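Local coordinates for protein AHL synthase (PDB 3P2H) that probably makes N-acyl-homoserine lactone quorum-sensing signals from acyl-ACP and S-adenosyl-L-methionine, and here holds an inhibitor together with methylthioadenosine, at residues A[75-78]-A[79-82]; A[57-60]-A[61-65]; A[146-149]-A[150-154]; A[178-181]-A[182-185]. The protein carries 3 engineered substitutions. All coordinates share one frame; numbering follows the deposited sequence.

Contact 1: residues A[75-78]-A[79-82]; sequences RPYL and LQEV. With MTA (5'-deoxy-5'-methylthioadenosine), chain B.
The ring of Tyr-77 carries Gln-80 CB over the centre of one face, a CH-pi contact of 3.4 Å from that carbon to the ring centroid, while the carbonyl oxygen of Arg-75 lies in plane at the ring edge. The Gln-80 amide, its plane 33° from that of the ring, continues past CE1 and CD1 of Tyr-77. Tyr-77 is the N-cap of the short helix 78-81. Its chi1 of 63° turns the ring back so that its face lies against Gln-80 CB, and its OH reaches Pro-92 O. Gln-80 OE1 accepts from Tyr-77 N at 3.3 Å, the donor standing above the amide plane. Helical bonds run from Glu-81 N to Tyr-77 O and from Val-82 N to Leu-78 O. Beyond them Leu-78 CD1 presses on Val-82 CG2 at 3.4 Å, tighter than usual for two carbons. These branched side chains suit the adenine of methylthioadenosine: Leu-78 CD1 lies 3.7 Å from C6 and Val-82 CG1 equally far from C2. Glutamine can both cover an aromatic face and accept a backbone N-H; it helps to hold the helix start, together with Glu-99, which accepts from Leu-79 N, while the leucine and valine offer an apolar surface to the purine.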
loop_
_atom_site.group_PDB
_atom_site.type_symbol
_atom_site.label_atom_id
_atom_site.label_comp_id
_atom_site.label_asym_id
_atom_site.label_seq_id
_atom_site.Cartn_x
_atom_site.Cartn_y
_atom_site.Cartn_z
ATOM N N ARG A 75 12.125 9.766 2.271
ATOM C CA ARG A 75 13.118 8.703 2.385
ATOM C C ARG A 75 12.981 7.828 1.147
ATOM O O ARG A 75 11.997 7.932 0.419
ATOM C CB ARG A 75 12.899 7.880 3.657
ATOM C CG ARG A 75 13.221 8.648 4.933
ATOM C CD ARG A 75 13.258 7.740 6.157
ATOM N NE ARG A 75 13.395 8.526 7.378
ATOM C CZ ARG A 75 13.483 8.019 8.603
ATOM N NH1 ARG A 75 13.451 6.705 8.792
ATOM N NH2 ARG A 75 13.603 8.834 9.645
ATOM N N PRO A 76 13.968 6.960 0.887
ATOM C CA PRO A 76 13.916 6.089 -0.290
ATOM C C PRO A 76 12.617 5.300 -0.426
ATOM O O PRO A 76 12.120 4.753 0.556
ATOM C CB PRO A 76 15.120 5.174 -0.090
ATOM C CG PRO A 76 16.096 6.065 0.631
ATOM C CD PRO A 76 15.210 6.735 1.651
ATOM N N TYR A 77 12.064 5.265 -1.637
ATOM C CA TYR A 77 10.846 4.496 -1.898
ATOM C C TYR A 77 10.804 3.847 -3.294
ATOM O O TYR A 77 11.537 4.237 -4.201
ATOM C CB TYR A 77 9.585 5.325 -1.617
ATOM C CG TYR A 77 9.343 6.566 -2.451
ATOM C CD1 TYR A 77 10.024 7.762 -2.198
ATOM C CD2 TYR A 77 8.350 6.573 -3.428
ATOM C CE1 TYR A 77 9.700 8.941 -2.896
ATOM C CE2 TYR A 77 8.024 7.733 -4.126
ATOM C CZ TYR A 77 8.694 8.912 -3.854
ATOM O OH TYR A 77 8.317 10.060 -4.519
ATOM N N LEU A 78 9.947 2.840 -3.437
ATOM C CA LEU A 78 9.823 2.047 -4.662
ATOM C C LEU A 78 9.603 2.773 -5.992
ATOM O O LEU A 78 10.377 2.602 -6.931
ATOM C CB LEU A 78 8.731 0.986 -4.453
ATOM C CG LEU A 78 8.572 -0.131 -5.489
ATOM C CD1 LEU A 78 9.921 -0.772 -5.769
ATOM C CD2 LEU A 78 7.584 -1.169 -4.971
ATOM N N LEU A 79 8.545 3.566 -6.088
ATOM C CA LEU A 79 8.252 4.292 -7.320
ATOM C C LEU A 79 9.421 5.208 -7.688
ATOM O O LEU A 79 9.824 5.305 -8.844
ATOM C CB LEU A 79 6.968 5.112 -7.131
ATOM C CG LEU A 79 6.459 5.996 -8.274
ATOM C CD1 LEU A 79 6.285 5.176 -9.552
ATOM C CD2 LEU A 79 5.138 6.636 -7.858
ATOM N N GLN A 80 9.971 5.866 -6.679
ATOM C CA GLN A 80 11.079 6.792 -6.855
ATOM C C GLN A 80 12.336 6.167 -7.438
ATOM O O GLN A 80 12.852 6.632 -8.453
ATOM C CB GLN A 80 11.416 7.427 -5.511
ATOM C CG GLN A 80 12.676 8.273 -5.498
ATOM C CD GLN A 80 13.088 8.639 -4.089
ATOM O OE1 GLN A 80 13.389 7.767 -3.276
ATOM N NE2 GLN A 80 13.092 9.932 -3.787
ATOM N N GLU A 81 12.816 5.110 -6.794
ATOM C CA GLU A 81 14.041 4.437 -7.205
ATOM C C GLU A 81 13.927 3.369 -8.281
ATOM O O GLU A 81 14.793 3.268 -9.141
ATOM C CB GLU A 81 14.724 3.834 -5.970
ATOM C CG GLU A 81 15.188 4.891 -4.986
ATOM C CD GLU A 81 15.940 4.321 -3.800
ATOM O OE1 GLU A 81 16.705 5.090 -3.184
ATOM O OE2 GLU A 81 15.762 3.122 -3.479
ATOM N N VAL A 82 12.865 2.576 -8.237
ATOM C CA VAL A 82 12.682 1.493 -9.195
ATOM C C VAL A 82 11.864 1.836 -10.444
ATOM O O VAL A 82 12.268 1.500 -11.556
ATOM C CB VAL A 82 12.043 0.269 -8.492
ATOM C CG1 VAL A 82 11.852 -0.885 -9.481
ATOM C CG2 VAL A 82 12.926 -0.168 -7.338
HETATM C CS MTA B . 4.528 -2.866 -8.261
HETATM S "S5'" MTA B . 4.371 -3.306 -10.018
HETATM C "C5'" MTA B . 4.845 -5.061 -9.979
HETATM C "C4'" MTA B . 6.311 -5.274 -10.360
HETATM O "O4'" MTA B . 7.129 -4.581 -9.376
HETATM C "C2'" MTA B . 7.670 -6.842 -9.123
HETATM O "O2'" MTA B . 8.608 -7.920 -9.211
HETATM C "C3'" MTA B . 6.629 -6.775 -10.294
HETATM O "O3'" MTA B . 7.260 -7.175 -11.517
HETATM C "C1'" MTA B . 8.285 -5.431 -9.152
HETATM N N9 MTA B . 8.899 -5.055 -7.861
HETATM C C8 MTA B . 8.280 -4.965 -6.637
HETATM N N7 MTA B . 9.117 -4.605 -5.713
HETATM C C5 MTA B . 10.341 -4.433 -6.278
HETATM C C6 MTA B . 11.637 -4.050 -5.796
HETATM N N6 MTA B . 11.820 -3.759 -4.456
HETATM N N1 MTA B . 12.683 -3.977 -6.684
HETATM C C2 MTA B . 12.526 -4.259 -8.011
HETATM N N3 MTA B . 11.296 -4.626 -8.479
HETATM C C4 MTA B . 10.209 -4.724 -7.679
#

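Contact 2: residues A[57-60]-A[61-65]; sequences GRDA and NGEIC
Gly-57 O accepts from Cys-65 N at 2.7 Å, and the CA of Ile-64 also approaches this oxygen, joining the two strands of the beta hairpin 53-58 and 64-72. Next comes Arg-58, an antiparallel non-hydrogen-bonded pair with Ile-64, whose side chain shares its face of the sheet. The arginine runs extended from CG to NE and turns its guanidinium so that NH1 donates to Gly-62 O at 2.8 Å, with that oxygen close to the guanidinium plane. Ile-64 CG1 lies over one guanidinium face, toward its rim, 3.9 Å from NH1, and Glu-18 of helix 13-30 forms a salt bridge with the same nitrogen. Asp-59 starts a type I turn with a G1 beta bulge: Gly-62 N donates to Asp-59 O at 2.8 Å, and Asp-59 N to Glu-63 O at 2.9 Å. The bulge position has a positive phi (74°), which glycine adopts readily, so Gly-62 suits it. Asp-59 CG sits between backbone N and carbonyl carbon (chi1 66°), which swings the carboxylate over the turn. There OD2 takes Asn-61 N at 2.7 Å and Glu-63 N at 3.0 Å from opposite faces of the carboxylate plane. Ala-60, small and exposed, occupies a turn corner. Two N-H groups gripping one oxygen should help offset the nearby like charge of Glu-63, whose OE1 is 3.8 Å from Asp-59 OD1.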
loop_
_atom_site.group_PDB
_atom_site.type_symbol
_atom_site.label_atom_id
_atom_site.label_comp_id
_atom_site.label_asym_id
_atom_site.label_seq_id
_atom_site.Cartn_x
_atom_site.Cartn_y
_atom_site.Cartn_z
ATOM N N GLY A 57 -4.532 -6.871 7.847
ATOM C CA GLY A 57 -5.945 -7.118 8.063
ATOM C C GLY A 57 -6.034 -8.559 8.514
ATOM O O GLY A 57 -5.326 -9.400 7.974
ATOM N N ARG A 58 -6.872 -8.849 9.504
ATOM C CA ARG A 58 -7.017 -10.222 10.003
ATOM C C ARG A 58 -8.483 -10.654 9.991
ATOM O O ARG A 58 -9.365 -9.869 10.312
ATOM C CB ARG A 58 -6.450 -10.336 11.423
ATOM C CG ARG A 58 -4.931 -10.148 11.501
ATOM C CD ARG A 58 -4.442 -10.141 12.939
ATOM N NE ARG A 58 -2.995 -9.967 13.060
ATOM C CZ ARG A 58 -2.099 -10.938 12.898
ATOM N NH1 ARG A 58 -2.486 -12.175 12.602
ATOM N NH2 ARG A 58 -0.812 -10.675 13.055
ATOM N N ASP A 59 -8.733 -11.909 9.627
ATOM C CA ASP A 59 -10.097 -12.424 9.557
ATOM C C ASP A 59 -10.617 -12.885 10.911
ATOM O O ASP A 59 -9.945 -12.727 11.928
ATOM C CB ASP A 59 -10.185 -13.567 8.533
ATOM C CG ASP A 59 -9.388 -14.802 8.939
ATOM O OD1 ASP A 59 -9.139 -15.642 8.053
ATOM O OD2 ASP A 59 -9.018 -14.954 10.123
ATOM N N ALA A 60 -11.814 -13.461 10.917
ATOM C CA ALA A 60 -12.428 -13.932 12.153
ATOM C C ALA A 60 -11.551 -14.915 12.921
ATOM O O ALA A 60 -11.729 -15.090 14.122
ATOM C CB ALA A 60 -13.795 -14.569 11.856
ATOM N N ASN A 61 -10.607 -15.554 12.238
ATOM C CA ASN A 61 -9.722 -16.507 12.902
ATOM C C ASN A 61 -8.369 -15.901 13.249
ATOM O O ASN A 61 -7.442 -16.616 13.625
ATOM C CB ASN A 61 -9.499 -17.742 12.032
ATOM C CG ASN A 61 -10.785 -18.471 11.712
ATOM O OD1 ASN A 61 -11.638 -18.658 12.581
ATOM N ND2 ASN A 61 -10.925 -18.901 10.465
ATOM N N GLY A 62 -8.261 -14.582 13.118
ATOM C CA GLY A 62 -7.014 -13.909 13.426
ATOM C C GLY A 62 -5.920 -14.109 12.394
ATOM O O GLY A 62 -4.764 -13.755 12.639
ATOM N N GLU A 63 -6.270 -14.675 11.241
ATOM C CA GLU A 63 -5.291 -14.907 10.181
ATOM C C GLU A 63 -5.216 -13.720 9.227
ATOM O O GLU A 63 -6.236 -13.110 8.903
ATOM C CB GLU A 63 -5.646 -16.150 9.371
ATOM C CG GLU A 63 -5.669 -17.428 10.159
ATOM C CD GLU A 63 -5.843 -18.627 9.259
ATOM O OE1 GLU A 63 -6.850 -18.675 8.515
ATOM O OE2 GLU A 63 -4.974 -19.518 9.287
ATOM N N ILE A 64 -4.012 -13.413 8.757
ATOM C CA ILE A 64 -3.837 -12.289 7.851
ATOM C C ILE A 64 -4.605 -12.480 6.551
ATOM O O ILE A 64 -4.507 -13.520 5.902
ATOM C CB ILE A 64 -2.347 -12.050 7.537
ATOM C CG1 ILE A 64 -1.600 -11.750 8.840
ATOM C CG2 ILE A 64 -2.196 -10.894 6.558
ATOM C CD1 ILE A 64 -0.161 -11.324 8.644
ATOM N N CYS A 65 -5.390 -11.472 6.192
ATOM C CA CYS A 65 -6.164 -11.509 4.964
ATOM C C CYS A 65 -5.986 -10.202 4.196
ATOM O O CYS A 65 -6.751 -9.897 3.287
ATOM C CB CYS A 65 -7.645 -11.746 5.274
ATOM S SG CYS A 65 -8.395 -10.526 6.379
#

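Contact 3: residues A[146-149]-A[150-154]; sequences SMER and MFRRI. Engineered in segment 146-149: Met-147 (natural residue Ile). Engineered in segment 150-154: Met-150 (natural residue Leu). With NOO (N-(3-oxocyclohex-1-en-1-yl)octanamide), chain C.
Met-147 and Phe-151, one turn apart on helix 145-154, form a Met-aromatic contact on the side that faces the inhibitor N-(3-oxocyclohex-1-en-1-yl)octanamide. Met-147 is an engineered residue. Its CG, anti to the backbone N (chi1 -179°), is carried over the Phe-151 face, 3.7 Å from CZ; the bends at chi2 and chi3 then turn SD to an oblique place beside the ring, 4.5 Å from the centroid, and CE toward the inhibitor. Met-150, also engineered, bends back at chi3 and brings CE to 3.7 Å from Met-147 SD. Phe-151, flat and apolar, suits this buried place: it packs on Leu-124 of helix 120-133 and Ile-177 of strand 170-178, and its CE2 lies 3.9 Å from C14 of the octanoyl tail. Around the helix, Glu-148 stretches out, and the extended Arg-152 lays its guanidinium against the carboxylate, the planes stacked 26° apart. This salt bridge is one of charges alone, OE2 to NH2 3.3 Å, since the oxygen lies well out of the guanidinium plane; the stronger partner of Glu-148 OE2 is Arg-160 NE, in a second salt bridge. At the pocket, Met-147 CE ends 3.7 Å from C2 of the inhibitor ring.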
loop_
_atom_site.group_PDB
_atom_site.type_symbol
_atom_site.label_atom_id
_atom_site.label_comp_id
_atom_site.label_asym_id
_atom_site.label_seq_id
_atom_site.Cartn_x
_atom_site.Cartn_y
_atom_site.Cartn_z
ATOM N N SER A 146 -6.769 -2.593 -12.138
ATOM C CA SER A 146 -7.952 -3.240 -11.583
ATOM C C SER A 146 -8.195 -2.729 -10.163
ATOM O O SER A 146 -9.338 -2.580 -9.731
ATOM C CB SER A 146 -7.773 -4.759 -11.578
ATOM O OG SER A 146 -6.616 -5.131 -10.859
ATOM N N MET A 147 -7.110 -2.464 -9.442
ATOM C CA MET A 147 -7.196 -1.949 -8.078
ATOM C C MET A 147 -7.618 -0.483 -8.155
ATOM O O MET A 147 -8.377 0.002 -7.320
ATOM C CB MET A 147 -5.835 -2.072 -7.382
ATOM C CG MET A 147 -5.814 -1.585 -5.942
ATOM S SD MET A 147 -7.022 -2.416 -4.889
ATOM C CE MET A 147 -6.159 -3.913 -4.523
ATOM N N GLU A 148 -7.119 0.214 -9.171
ATOM C CA GLU A 148 -7.459 1.619 -9.385
ATOM C C GLU A 148 -8.967 1.742 -9.557
ATOM O O GLU A 148 -9.581 2.690 -9.073
ATOM C CB GLU A 148 -6.780 2.157 -10.650
ATOM C CG GLU A 148 -7.227 3.571 -11.027
ATOM C CD GLU A 148 -6.709 4.015 -12.384
ATOM O OE1 GLU A 148 -6.910 3.274 -13.368
ATOM O OE2 GLU A 148 -6.110 5.108 -12.467
ATOM N N ARG A 149 -9.555 0.781 -10.262
ATOM C CA ARG A 149 -10.985 0.789 -10.495
ATOM C C ARG A 149 -11.761 0.574 -9.201
ATOM O O ARG A 149 -12.834 1.144 -9.024
ATOM C CB ARG A 149 -11.361 -0.269 -11.538
ATOM C CG ARG A 149 -10.850 0.070 -12.932
ATOM C CD ARG A 149 -11.530 -0.770 -14.004
ATOM N NE ARG A 149 -11.075 -2.157 -14.017
ATOM C CZ ARG A 149 -9.904 -2.557 -14.502
ATOM N NH1 ARG A 149 -9.055 -1.676 -15.018
ATOM N NH2 ARG A 149 -9.591 -3.843 -14.488
ATOM N N MET A 150 -11.227 -0.238 -8.291
ATOM C CA MET A 150 -11.910 -0.458 -7.020
ATOM C C MET A 150 -11.852 0.804 -6.170
ATOM O O MET A 150 -12.805 1.119 -5.452
ATOM C CB MET A 150 -11.295 -1.638 -6.264
ATOM C CG MET A 150 -11.674 -2.990 -6.857
ATOM S SD MET A 150 -11.019 -4.366 -5.893
ATOM C CE MET A 150 -9.382 -4.571 -6.670
ATOM N N PHE A 151 -10.732 1.523 -6.247
ATOM C CA PHE A 151 -10.580 2.767 -5.502
ATOM C C PHE A 151 -11.653 3.734 -5.993
ATOM O O PHE A 151 -12.300 4.411 -5.201
ATOM C CB PHE A 151 -9.199 3.391 -5.733
ATOM C CG PHE A 151 -8.064 2.674 -5.033
ATOM C CD1 PHE A 151 -8.313 1.730 -4.039
ATOM C CD2 PHE A 151 -6.740 2.974 -5.354
ATOM C CE1 PHE A 151 -7.252 1.093 -3.374
ATOM C CE2 PHE A 151 -5.681 2.346 -4.697
ATOM C CZ PHE A 151 -5.938 1.406 -3.706
ATOM N N ARG A 152 -11.833 3.794 -7.307
ATOM C CA ARG A 152 -12.839 4.673 -7.893
ATOM C C ARG A 152 -14.222 4.284 -7.387
ATOM O O ARG A 152 -15.003 5.140 -6.981
ATOM C CB ARG A 152 -12.803 4.589 -9.421
ATOM C CG ARG A 152 -11.539 5.179 -10.031
ATOM C CD ARG A 152 -11.505 5.013 -11.552
ATOM N NE ARG A 152 -10.339 5.664 -12.138
ATOM C CZ ARG A 152 -9.965 5.541 -13.409
ATOM N NH1 ARG A 152 -10.664 4.786 -14.248
ATOM N NH2 ARG A 152 -8.883 6.173 -13.841
ATOM N N ARG A 153 -14.515 2.990 -7.394
ATOM C CA ARG A 153 -15.809 2.508 -6.932
ATOM C C ARG A 153 -16.023 2.811 -5.447
ATOM O O ARG A 153 -17.128 3.154 -5.028
ATOM C CB ARG A 153 -15.930 1.002 -7.168
ATOM C CG ARG A 153 -17.337 0.473 -6.936
ATOM C CD ARG A 153 -18.272 1.024 -8.002
ATOM N NE ARG A 153 -19.672 0.688 -7.767
ATOM C CZ ARG A 153 -20.679 1.186 -8.481
ATOM N NH1 ARG A 153 -20.429 2.035 -9.472
ATOM N NH2 ARG A 153 -21.936 0.856 -8.192
ATOM N N ILE A 154 -14.965 2.677 -4.653
ATOM C CA ILE A 154 -15.053 2.951 -3.221
ATOM C C ILE A 154 -15.359 4.428 -2.984
ATOM O O ILE A 154 -15.937 4.792 -1.961
ATOM C CB ILE A 154 -13.741 2.560 -2.485
ATOM C CG1 ILE A 154 -13.582 1.037 -2.492
ATOM C CG2 ILE A 154 -13.765 3.076 -1.053
ATOM C CD1 ILE A 154 -12.324 0.543 -1.802
HETATM C C1 NOO C . -3.666 -6.222 -6.263
HETATM O O1 NOO C . -4.641 -6.284 -7.004
HETATM C C2 NOO C . -2.939 -4.914 -5.978
HETATM C C3 NOO C . -1.568 -4.870 -5.692
HETATM C C4 NOO C . -0.849 -6.214 -5.455
HETATM C C5 NOO C . -1.761 -7.355 -4.852
HETATM C C6 NOO C . -3.117 -7.527 -5.604
HETATM N N7 NOO C . -0.759 -3.658 -5.610
HETATM C C8 NOO C . 0.234 -3.172 -4.719
HETATM O O8 NOO C . 1.232 -3.799 -4.380
HETATM C C9 NOO C . 0.092 -1.757 -4.116
HETATM C C10 NOO C . -0.953 -0.766 -4.689
HETATM C C11 NOO C . -0.460 0.692 -4.475
HETATM C C12 NOO C . -1.599 1.655 -4.098
HETATM C C13 NOO C . -1.091 3.111 -4.019
HETATM C C14 NOO C . -2.187 4.117 -4.418
HETATM C C15 NOO C . -1.766 5.559 -4.118
#

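Contact 4: residues A[178-181]-A[182-185]; sequences DIDA and QTLA
Thr-183 OG1 donates to Asp-178 O across the start of helix 181-186; the 2.5 Å between these two oxygens is doubtfully short. The hydroxyl reaches back because OG1 lies anti to the carbonyl carbon, beside the backbone N (chi1 -71°), and it also joins strand 157-160 through His-157 N. Asp-180, the N-cap, completes this tight part: its OD1 accepts from Thr-183 N at 3.0 Å in a nearly straight bond (174°). A short aspartate suits the place, since its carboxylate accepts from an N-H of the first helical turn and its charge probably interacts well with the positive helix end. Its OD2 is held by His-157. Leu-184 N donates to Asp-180 O at 2.9 Å, and Leu-184 CD2 meets Ile-179 CG2 at 3.9 Å, a looser apolar contact on the buried side. The solvent side is simpler: the small, exposed Ala-181 and Ala-185 are joined by Ala-185 N to Ala-181 O (2.9 Å), and the exposed Gln-182 hydrogen-bonds through NE2 to Gly-155 O. Within the fold, Ile-179 packs on Val-128 and Ala-132 of helix 120-133, Asp-178 rests against strand 157-160, and Leu-184 faces the C-terminal residues Leu-193 and Cys-194.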
loop_
_atom_site.group_PDB
_atom_site.type_symbol
_atom_site.label_atom_id
_atom_site.label_comp_id
_atom_site.label_asym_id
_atom_site.label_seq_id
_atom_site.Cartn_x
_atom_site.Cartn_y
_atom_site.Cartn_z
ATOM N N ASP A 178 -5.798 11.666 -3.030
ATOM C CA ASP A 178 -5.808 12.893 -2.239
ATOM C C ASP A 178 -6.522 12.652 -0.923
ATOM O O ASP A 178 -7.661 12.195 -0.910
ATOM C CB ASP A 178 -6.526 14.034 -2.972
ATOM C CG ASP A 178 -5.717 14.600 -4.121
ATOM O OD1 ASP A 178 -4.540 14.221 -4.275
ATOM O OD2 ASP A 178 -6.265 15.440 -4.868
ATOM N N ILE A 179 -5.851 12.951 0.181
ATOM C CA ILE A 179 -6.474 12.782 1.484
ATOM C C ILE A 179 -7.288 14.050 1.745
ATOM O O ILE A 179 -6.915 14.901 2.550
ATOM C CB ILE A 179 -5.416 12.570 2.592
ATOM C CG1 ILE A 179 -4.582 11.325 2.269
ATOM C CG2 ILE A 179 -6.106 12.396 3.947
ATOM C CD1 ILE A 179 -3.439 11.042 3.247
ATOM N N ASP A 180 -8.399 14.173 1.026
ATOM C CA ASP A 180 -9.271 15.326 1.155
ATOM C C ASP A 180 -10.630 14.911 1.718
ATOM O O ASP A 180 -10.832 13.752 2.088
ATOM C CB ASP A 180 -9.446 16.010 -0.210
ATOM C CG ASP A 180 -9.965 15.064 -1.285
ATOM O OD1 ASP A 180 -10.453 13.961 -0.949
ATOM O OD2 ASP A 180 -9.898 15.436 -2.476
ATOM N N ALA A 181 -11.563 15.859 1.770
ATOM C CA ALA A 181 -12.894 15.589 2.303
ATOM C C ALA A 181 -13.558 14.379 1.643
ATOM O O ALA A 181 -14.151 13.544 2.320
ATOM C CB ALA A 181 -13.779 16.828 2.148
ATOM N N GLN A 182 -13.450 14.283 0.322
ATOM C CA GLN A 182 -14.049 13.180 -0.421
ATOM C C GLN A 182 -13.491 11.823 0.000
ATOM O O GLN A 182 -14.242 10.891 0.290
ATOM C CB GLN A 182 -13.812 13.359 -1.922
ATOM C CG GLN A 182 -14.554 12.339 -2.774
ATOM C CD GLN A 182 -14.185 12.420 -4.247
ATOM O OE1 GLN A 182 -14.144 13.501 -4.830
ATOM N NE2 GLN A 182 -13.921 11.274 -4.853
ATOM N N THR A 183 -12.167 11.714 0.000
ATOM C CA THR A 183 -11.496 10.474 0.372
ATOM C C THR A 183 -11.821 10.077 1.806
ATOM O O THR A 183 -12.146 8.923 2.079
ATOM C CB THR A 183 -9.968 10.608 0.214
ATOM O OG1 THR A 183 -9.636 10.643 -1.182
ATOM C CG2 THR A 183 -9.252 9.427 0.887
ATOM N N LEU A 184 -11.736 11.036 2.719
ATOM C CA LEU A 184 -12.029 10.769 4.122
ATOM C C LEU A 184 -13.475 10.297 4.297
ATOM O O LEU A 184 -13.734 9.296 4.962
ATOM C CB LEU A 184 -11.773 12.029 4.960
ATOM C CG LEU A 184 -10.323 12.533 5.019
ATOM C CD1 LEU A 184 -10.249 13.868 5.744
ATOM C CD2 LEU A 184 -9.451 11.498 5.717
ATOM N N ALA A 185 -14.419 11.015 3.693
ATOM C CA ALA A 185 -15.828 10.647 3.799
ATOM C C ALA A 185 -16.080 9.263 3.219
ATOM O O ALA A 185 -16.788 8.454 3.811
ATOM C CB ALA A 185 -16.696 11.677 3.086
#

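How the contacts relate
Along the chain the order is contact 2, contact 1, contact 3, contact 4. Contact 2 turns the hairpin of strands 53-58 and 64-72; the chain then runs down strand 64-72 to the helix of contact 1, whose centre is about 30 Å away on the other side of the chain's centre. Contacts 3 and 4 are nearer neighbours, about 15 Å between centres and about 7 Å between nearest atoms, and both pack against helix 120-133. None of the four touches another. Contact 1 supplies part of the methylthioadenosine pocket and contact 3 part of the inhibitor pocket, from two different helices. Contact 2 lies at the surface, and contact 4 caps a helix near the C-terminal end.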